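Local coordinates for amino acid adenylation domain-containing protein (Bacillus stratosphericus LAMA 585, PDB 6ULY), which probably selects an alpha-keto acid and activates it as the acyl adenylate in nonribosomal depsipeptide synthesis, at residues H166-L178 with P186-A198. Residues are numbered along the deposited sequence; the frame is centred on the assembly and turned at random.
Sequences HPAAPDDSVFFIL and PKCVEHSHRSVLA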
ATOM      1  N   HIS A 166     -38.187   0.101   5.457  1.00 50.71           N
ATOM      2  CA  HIS A 166     -37.568   0.711   6.622  1.00 51.13           C
ATOM      3  C   HIS A 166     -37.449   2.219   6.412  1.00 49.75           C
ATOM      4  O   HIS A 166     -36.950   2.656   5.367  1.00 51.48           O
ATOM      5  CB  HIS A 166     -36.188   0.106   6.866  1.00 48.96           C
ATOM      6  CG  HIS A 166     -35.477   0.677   8.052  1.00 50.98           C
ATOM      7  ND1 HIS A 166     -34.677   1.796   7.973  1.00 53.97           N
ATOM      8  CD2 HIS A 166     -35.441   0.278   9.346  1.00 51.48           C
ATOM      9  CE1 HIS A 166     -34.180   2.064   9.167  1.00 51.15           C
ATOM     10  NE2 HIS A 166     -34.627   1.158  10.018  1.00 55.30           N
ATOM     11  N   PRO A 167     -37.884   3.042   7.367  1.00 51.89           N
ATOM     12  CA  PRO A 167     -37.766   4.494   7.185  1.00 54.93           C
ATOM     13  C   PRO A 167     -36.310   4.910   7.314  1.00 52.76           C
ATOM     14  O   PRO A 167     -35.690   4.726   8.362  1.00 50.44           O
ATOM     15  CB  PRO A 167     -38.630   5.062   8.315  1.00 59.25           C
ATOM     16  CG  PRO A 167     -38.502   4.045   9.404  1.00 58.09           C
ATOM     17  CD  PRO A 167     -38.347   2.699   8.726  1.00 53.67           C
ATOM     18  N   ALA A 168     -35.758   5.451   6.234  1.00 55.22           N
ATOM     19  CA  ALA A 168     -34.351   5.808   6.179  1.00 50.19           C
ATOM     20  C   ALA A 168     -34.175   7.310   6.356  1.00 53.94           C
ATOM     21  O   ALA A 168     -35.037   8.106   5.975  1.00 50.41           O
ATOM     22  CB  ALA A 168     -33.726   5.372   4.852  1.00 51.36           C
ATOM     23  N   ALA A 169     -33.043   7.684   6.947  1.00 45.96           N
ATOM     24  CA  ALA A 169     -32.621   9.067   7.108  1.00 49.58           C
ATOM     25  C   ALA A 169     -31.535   9.407   6.094  1.00 50.83           C
ATOM     26  O   ALA A 169     -30.700   8.552   5.769  1.00 51.28           O
ATOM     27  CB  ALA A 169     -32.087   9.308   8.522  1.00 46.76           C
ATOM     28  N   PRO A 170     -31.514  10.637   5.572  1.00 51.20           N
ATOM     29  CA  PRO A 170     -30.504  10.991   4.559  1.00 50.67           C
ATOM     30  C   PRO A 170     -29.075  10.620   4.929  1.00 49.23           C
ATOM     31  O   PRO A 170     -28.279  10.299   4.035  1.00 49.34           O
ATOM     32  CB  PRO A 170     -30.673  12.511   4.433  1.00 48.43           C
ATOM     33  CG  PRO A 170     -32.115  12.738   4.725  1.00 51.87           C
ATOM     34  CD  PRO A 170     -32.485  11.727   5.786  1.00 46.83           C
ATOM     35  N   ASP A 171     -28.717  10.656   6.208  1.00 43.73           N
ATOM     36  CA  ASP A 171     -27.346  10.376   6.611  1.00 46.54           C
ATOM     37  C   ASP A 171     -27.088   8.897   6.861  1.00 46.32           C
ATOM     38  O   ASP A 171     -25.937   8.520   7.103  1.00 41.53           O
ATOM     39  CB  ASP A 171     -26.993  11.177   7.867  1.00 46.18           C
ATOM     40  CG  ASP A 171     -26.919  12.665   7.598  1.00 54.42           C
ATOM     41  OD1 ASP A 171     -26.186  13.064   6.667  1.00 57.29           O
ATOM     42  OD2 ASP A 171     -27.608  13.435   8.299  1.00 64.71           O
ATOM     43  N   ASP A 172     -28.121   8.061   6.815  1.00 43.80           N
ATOM     44  CA  ASP A 172     -27.913   6.622   6.883  1.00 44.28           C
ATOM     45  C   ASP A 172     -26.969   6.183   5.772  1.00 41.30           C
ATOM     46  O   ASP A 172     -26.999   6.718   4.660  1.00 44.67           O
ATOM     47  CB  ASP A 172     -29.250   5.884   6.757  1.00 47.40           C
ATOM     48  CG  ASP A 172     -30.148   6.088   7.961  1.00 46.79           C
ATOM     49  OD1 ASP A 172     -29.685   6.681   8.959  1.00 51.55           O
ATOM     50  OD2 ASP A 172     -31.318   5.652   7.910  1.00 55.71           O
ATOM     51  N   SER A 173     -26.115   5.211   6.079  1.00 36.14           N
ATOM     52  CA  SER A 173     -25.288   4.600   5.047  1.00 39.98           C
ATOM     53  C   SER A 173     -26.167   3.873   4.038  1.00 42.76           C
ATOM     54  O   SER A 173     -27.051   3.098   4.413  1.00 39.56           O
ATOM     55  CB  SER A 173     -24.296   3.627   5.679  1.00 39.63           C
ATOM     56  OG  SER A 173     -23.378   4.311   6.511  1.00 43.84           O
ATOM     57  N   VAL A 174     -25.923   4.117   2.753  1.00 40.81           N
ATOM     58  CA  VAL A 174     -26.743   3.545   1.693  1.00 38.89           C
ATOM     59  C   VAL A 174     -26.048   2.371   1.011  1.00 42.96           C
ATOM     60  O   VAL A 174     -26.709   1.408   0.622  1.00 39.59           O
ATOM     61  CB  VAL A 174     -27.142   4.634   0.670  1.00 37.79           C
ATOM     62  CG1 VAL A 174     -25.921   5.150  -0.083  1.00 40.15           C
ATOM     63  CG2 VAL A 174     -28.209   4.101  -0.292  1.00 45.83           C
ATOM     64  N   PHE A 175     -24.724   2.425   0.855  1.00 37.99           N
ATOM     65  CA  PHE A 175     -23.984   1.256   0.391  1.00 38.56           C
ATOM     66  C   PHE A 175     -22.496   1.441   0.658  1.00 44.66           C
ATOM     67  O   PHE A 175     -22.007   2.558   0.839  1.00 40.96           O
ATOM     68  CB  PHE A 175     -24.221   0.977  -1.105  1.00 35.42           C
ATOM     69  CG  PHE A 175     -23.712   2.054  -2.028  1.00 36.70           C
ATOM     70  CD1 PHE A 175     -22.375   2.110  -2.389  1.00 41.01           C
ATOM     71  CD2 PHE A 175     -24.579   2.989  -2.562  1.00 39.51           C
ATOM     72  CE1 PHE A 175     -21.911   3.097  -3.241  1.00 35.62           C
ATOM     73  CE2 PHE A 175     -24.122   3.976  -3.414  1.00 36.77           C
ATOM     74  CZ  PHE A 175     -22.784   4.027  -3.757  1.00 35.76           C
ATOM     75  N   PHE A 176     -21.794   0.312   0.694  1.00 39.55           N
ATOM     76  CA  PHE A 176     -20.345   0.265   0.619  1.00 39.38           C
ATOM     77  C   PHE A 176     -19.911   0.031  -0.824  1.00 41.34           C
ATOM     78  O   PHE A 176     -20.637  -0.562  -1.622  1.00 37.94           O
ATOM     79  CB  PHE A 176     -19.786  -0.862   1.491  1.00 39.61           C
ATOM     80  CG  PHE A 176     -20.064  -0.702   2.953  1.00 39.31           C
ATOM     81  CD1 PHE A 176     -19.358   0.217   3.709  1.00 42.18           C
ATOM     82  CD2 PHE A 176     -21.013  -1.490   3.579  1.00 35.38           C
ATOM     83  CE1 PHE A 176     -19.603   0.357   5.061  1.00 44.23           C
ATOM     84  CE2 PHE A 176     -21.265  -1.355   4.928  1.00 42.26           C
ATOM     85  CZ  PHE A 176     -20.555  -0.427   5.673  1.00 44.76           C
ATOM     86  N   ILE A 177     -18.707   0.489  -1.151  1.00 42.20           N
ATOM     87  CA  ILE A 177     -18.110   0.195  -2.449  1.00 42.01           C
ATOM     88  C   ILE A 177     -16.605   0.084  -2.266  1.00 46.53           C
ATOM     89  O   ILE A 177     -15.990   0.871  -1.538  1.00 42.88           O
ATOM     90  CB  ILE A 177     -18.484   1.248  -3.516  1.00 43.51           C
ATOM     91  CG1 ILE A 177     -17.861   0.875  -4.867  1.00 42.55           C
ATOM     92  CG2 ILE A 177     -18.046   2.635  -3.097  1.00 37.48           C
ATOM     93  CD1 ILE A 177     -18.545   1.527  -6.065  1.00 39.12           C
ATOM     94  N   LEU A 178     -16.019  -0.909  -2.924  1.00 48.83           N
ATOM     95  CA  LEU A 178     -14.610  -1.221  -2.758  1.00 44.99           C
ATOM     96  C   LEU A 178     -13.773  -0.497  -3.802  1.00 48.72           C
ATOM     97  O   LEU A 178     -14.187  -0.348  -4.955  1.00 46.47           O
ATOM     98  CB  LEU A 178     -14.395  -2.730  -2.852  1.00 44.65           C
ATOM     99  CG  LEU A 178     -14.442  -3.490  -1.522  1.00 54.48           C
ATOM    100  CD1 LEU A 178     -15.561  -3.019  -0.606  1.00 48.95           C
ATOM    101  CD2 LEU A 178     -14.590  -4.980  -1.796  1.00 49.57           C
ATOM    102  N   PRO A 186      -8.237  -3.724  -0.978  1.00 55.71           N
ATOM    103  CA  PRO A 186      -9.138  -2.598  -1.234  1.00 54.13           C
ATOM    104  C   PRO A 186      -9.726  -2.061   0.059  1.00 49.21           C
ATOM    105  O   PRO A 186      -9.864  -2.779   1.055  1.00 45.21           O
ATOM    106  CB  PRO A 186     -10.222  -3.203  -2.136  1.00 54.71           C
ATOM    107  CG  PRO A 186     -10.254  -4.650  -1.757  1.00 52.97           C
ATOM    108  CD  PRO A 186      -8.836  -5.014  -1.371  1.00 59.14           C
ATOM    109  N   LYS A 187     -10.056  -0.777   0.039  1.00 45.64           N
ATOM    110  CA  LYS A 187     -10.734  -0.136   1.153  1.00 45.12           C
ATOM    111  C   LYS A 187     -12.236  -0.104   0.892  1.00 43.77           C
ATOM    112  O   LYS A 187     -12.713  -0.317  -0.225  1.00 43.47           O
ATOM    113  CB  LYS A 187     -10.190   1.278   1.383  1.00 50.97           C
ATOM    114  CG  LYS A 187      -8.684   1.325   1.564  1.00 47.82           C
ATOM    115  CD  LYS A 187      -8.294   2.119   2.789  1.00 52.94           C
ATOM    116  CE  LYS A 187      -6.777   2.295   2.882  1.00 50.14           C
ATOM    117  NZ  LYS A 187      -6.047   1.006   3.064  1.00 68.26           N
ATOM    118  N   CYS A 188     -12.980   0.181   1.947  1.00 43.99           N
ATOM    119  CA  CYS A 188     -14.426   0.024   1.965  1.00 44.18           C
ATOM    120  C   CYS A 188     -15.074   1.402   2.066  1.00 43.61           C
ATOM    121  O   CYS A 188     -15.322   1.913   3.160  1.00 41.90           O
ATOM    122  CB  CYS A 188     -14.815  -0.869   3.119  1.00 46.25           C
ATOM    123  SG  CYS A 188     -16.305  -1.806   2.851  1.00 54.79           S
ATOM    124  N   VAL A 189     -15.356   1.996   0.908  1.00 41.28           N
ATOM    125  CA  VAL A 189     -15.940   3.331   0.866  1.00 39.70           C
ATOM    126  C   VAL A 189     -17.388   3.245   1.327  1.00 41.70           C
ATOM    127  O   VAL A 189     -18.208   2.550   0.716  1.00 38.81           O
ATOM    128  CB  VAL A 189     -15.828   3.927  -0.544  1.00 40.35           C
ATOM    129  CG1 VAL A 189     -16.513   5.289  -0.627  1.00 41.77           C
ATOM    130  CG2 VAL A 189     -14.353   4.041  -0.949  1.00 34.59           C
ATOM    131  N   GLU A 190     -17.708   3.945   2.413  1.00 40.13           N
ATOM    132  CA  GLU A 190     -19.050   3.947   2.982  1.00 38.55           C
ATOM    133  C   GLU A 190     -19.739   5.261   2.633  1.00 39.89           C
ATOM    134  O   GLU A 190     -19.247   6.337   2.985  1.00 42.80           O
ATOM    135  CB  GLU A 190     -18.999   3.747   4.498  1.00 41.28           C
ATOM    136  CG  GLU A 190     -20.368   3.762   5.167  1.00 40.85           C
ATOM    137  CD  GLU A 190     -20.317   3.382   6.636  1.00 45.12           C
ATOM    138  OE1 GLU A 190     -21.333   2.865   7.144  1.00 45.22           O
ATOM    139  OE2 GLU A 190     -19.266   3.596   7.282  1.00 49.00           O
ATOM    140  N   HIS A 191     -20.875   5.171   1.945  1.00 41.50           N
ATOM    141  CA  HIS A 191     -21.608   6.339   1.486  1.00 40.31           C
ATOM    142  C   HIS A 191     -22.965   6.418   2.164  1.00 40.79           C
ATOM    143  O   HIS A 191     -23.495   5.425   2.668  1.00 47.63           O
ATOM    144  CB  HIS A 191     -21.799   6.316  -0.034  1.00 41.03           C
ATOM    145  CG  HIS A 191     -20.670   6.942  -0.791  1.00 41.41           C
ATOM    146  ND1 HIS A 191     -20.429   8.298  -0.777  1.00 40.58           N
ATOM    147  CD2 HIS A 191     -19.723   6.398  -1.590  1.00 40.31           C
ATOM    148  CE1 HIS A 191     -19.375   8.563  -1.527  1.00 39.18           C
ATOM    149  NE2 HIS A 191     -18.930   7.428  -2.034  1.00 41.13           N
ATOM    150  N   SER A 192     -23.524   7.619   2.159  1.00 37.90           N
ATOM    151  CA  SER A 192     -24.855   7.874   2.678  1.00 42.87           C
ATOM    152  C   SER A 192     -25.778   8.272   1.535  1.00 36.15           C
ATOM    153  O   SER A 192     -25.336   8.575   0.422  1.00 36.45           O
ATOM    154  CB  SER A 192     -24.813   8.975   3.742  1.00 38.56           C
ATOM    155  OG  SER A 192     -24.569  10.231   3.130  1.00 39.01           O
ATOM    156  N   HIS A 193     -27.082   8.273   1.818  1.00 39.86           N
ATOM    157  CA  HIS A 193     -28.036   8.788   0.841  1.00 41.33           C
ATOM    158  C   HIS A 193     -27.691  10.220   0.452  1.00 43.40           C
ATOM    159  O   HIS A 193     -27.798  10.600  -0.721  1.00 44.48           O
ATOM    160  CB  HIS A 193     -29.462   8.730   1.397  1.00 39.64           C
ATOM    161  CG  HIS A 193     -29.906   7.363   1.813  1.00 42.96           C
ATOM    162  ND1 HIS A 193     -30.623   6.527   0.984  1.00 39.60           N
ATOM    163  CD2 HIS A 193     -29.756   6.696   2.982  1.00 44.77           C
ATOM    164  CE1 HIS A 193     -30.882   5.398   1.617  1.00 40.27           C
ATOM    165  NE2 HIS A 193     -30.371   5.475   2.834  1.00 42.05           N
ATOM    166  N   ARG A 194     -27.267  11.027   1.430  1.00 42.90           N
ATOM    167  CA  ARG A 194     -27.017  12.444   1.186  1.00 43.57           C
ATOM    168  C   ARG A 194     -25.843  12.645   0.236  1.00 35.28           C
ATOM    169  O   ARG A 194     -25.927  13.434  -0.711  1.00 43.09           O
ATOM    170  CB  ARG A 194     -26.763  13.162   2.513  1.00 45.67           C
ATOM    171  CG  ARG A 194     -26.743  14.680   2.401  1.00 50.29           C
ATOM    172  CD  ARG A 194     -26.325  15.353   3.701  1.00 52.54           C
ATOM    173  NE  ARG A 194     -27.199  15.018   4.824  1.00 56.06           N
ATOM    174  CZ  ARG A 194     -28.383  15.581   5.053  1.00 59.85           C
ATOM    175  NH1 ARG A 194     -28.858  16.509   4.232  1.00 64.17           N
ATOM    176  NH2 ARG A 194     -29.098  15.209   6.107  1.00 56.61           N
ATOM    177  N   SER A 195     -24.731  11.946   0.477  1.00 39.51           N
ATOM    178  CA  SER A 195     -23.553  12.143  -0.364  1.00 40.43           C
ATOM    179  C   SER A 195     -23.806  11.660  -1.786  1.00 39.32           C
ATOM    180  O   SER A 195     -23.415  12.325  -2.753  1.00 40.70           O
ATOM    181  CB  SER A 195     -22.341  11.435   0.243  1.00 35.88           C
ATOM    182  OG  SER A 195     -22.599  10.067   0.512  1.00 39.88           O
ATOM    183  N   VAL A 196     -24.466  10.512  -1.938  1.00 40.01           N
ATOM    184  CA  VAL A 196     -24.772  10.011  -3.274  1.00 38.37           C
ATOM    185  C   VAL A 196     -25.733  10.956  -3.985  1.00 35.79           C
ATOM    186  O   VAL A 196     -25.470  11.405  -5.108  1.00 36.05           O
ATOM    187  CB  VAL A 196     -25.334   8.581  -3.187  1.00 38.68           C
ATOM    188  CG1 VAL A 196     -25.811   8.116  -4.541  1.00 44.83           C
ATOM    189  CG2 VAL A 196     -24.266   7.637  -2.630  1.00 39.48           C
ATOM    190  N   LEU A 197     -26.849  11.295  -3.333  1.00 36.48           N
ATOM    191  CA  LEU A 197     -27.838  12.152  -3.978  1.00 38.99           C
ATOM    192  C   LEU A 197     -27.270  13.521  -4.310  1.00 39.30           C
ATOM    193  O   LEU A 197     -27.688  14.143  -5.295  1.00 44.95           O
ATOM    194  CB  LEU A 197     -29.067  12.300  -3.088  1.00 43.63           C
ATOM    195  CG  LEU A 197     -30.014  11.101  -3.067  1.00 39.07           C
ATOM    196  CD1 LEU A 197     -31.090  11.308  -2.016  1.00 44.18           C
ATOM    197  CD2 LEU A 197     -30.631  10.886  -4.433  1.00 41.52           C
ATOM    198  N   ALA A 198     -26.327  14.011  -3.504  1.00 38.93           N
ATOM    199  CA  ALA A 198     -25.695  15.289  -3.804  1.00 42.01           C
ATOM    200  C   ALA A 198     -24.920  15.217  -5.111  1.00 38.25           C
ATOM    201  O   ALA A 198     -24.942  16.161  -5.910  1.00 35.55           O
ATOM    202  CB  ALA A 198     -24.771  15.701  -2.657  1.00 43.07           C
TER
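R194 reaches D171 by leaving its backbone with CG trans to N (chi1 -169°) and then bending at chi3 (-59°), which lays the guanidinium side-on to the carboxylate. NE meets OD1 of D171 at 2.9 Å in an almost straight bond, while R194 NH2 takes OD2 of D171 at 3.2 Å; the two planes are inclined by 42°, and both oxygens are approached from above the carboxylate. P170 CB sits over one guanidinium face, toward its rim, an apolar contact that leaves the in-plane N-H groups to the carboxylate.

Further along the hairpin, the extended E190 side chain runs alongside the F176 ring, its CD 3.5 Å from F176 CE1, and its OE1 accepts from S173 OG at 2.6 Å. S173 OG is also hydrogen-bonded to K419 NZ. C188 adds its sulfur obliquely to the same ring. On the opposite face beta-branched I177 and V189 pack side by side, I177 CG2 3.6 Å from V189 CB; I177 also touches I224 of helix 224-237, its side chain about 7 Å from the bound adenylate.

At the start of helix 193-207, the H193 ring takes V174 CG2 over its face, and H193 ND1 is hydrogen-bonded to L18 N. P170, its phi restrained by the ring, suits the second position of the A169-D172 type I turn, and D172 OD2 accepts from A169 N at 2.8 Å. S192 and S195 form a capping box, each backbone N donating to the other's OG; serine's short hydroxyl suits the N-cap.

Backbone bonds, apolar packing and the S173-E190 bond thus join the strands, whereas charge pairing and capping fix the turn against the helix start, where the S192 hydroxyl and the carbonyls of P170 and D172 accept from the first helical N-H groups.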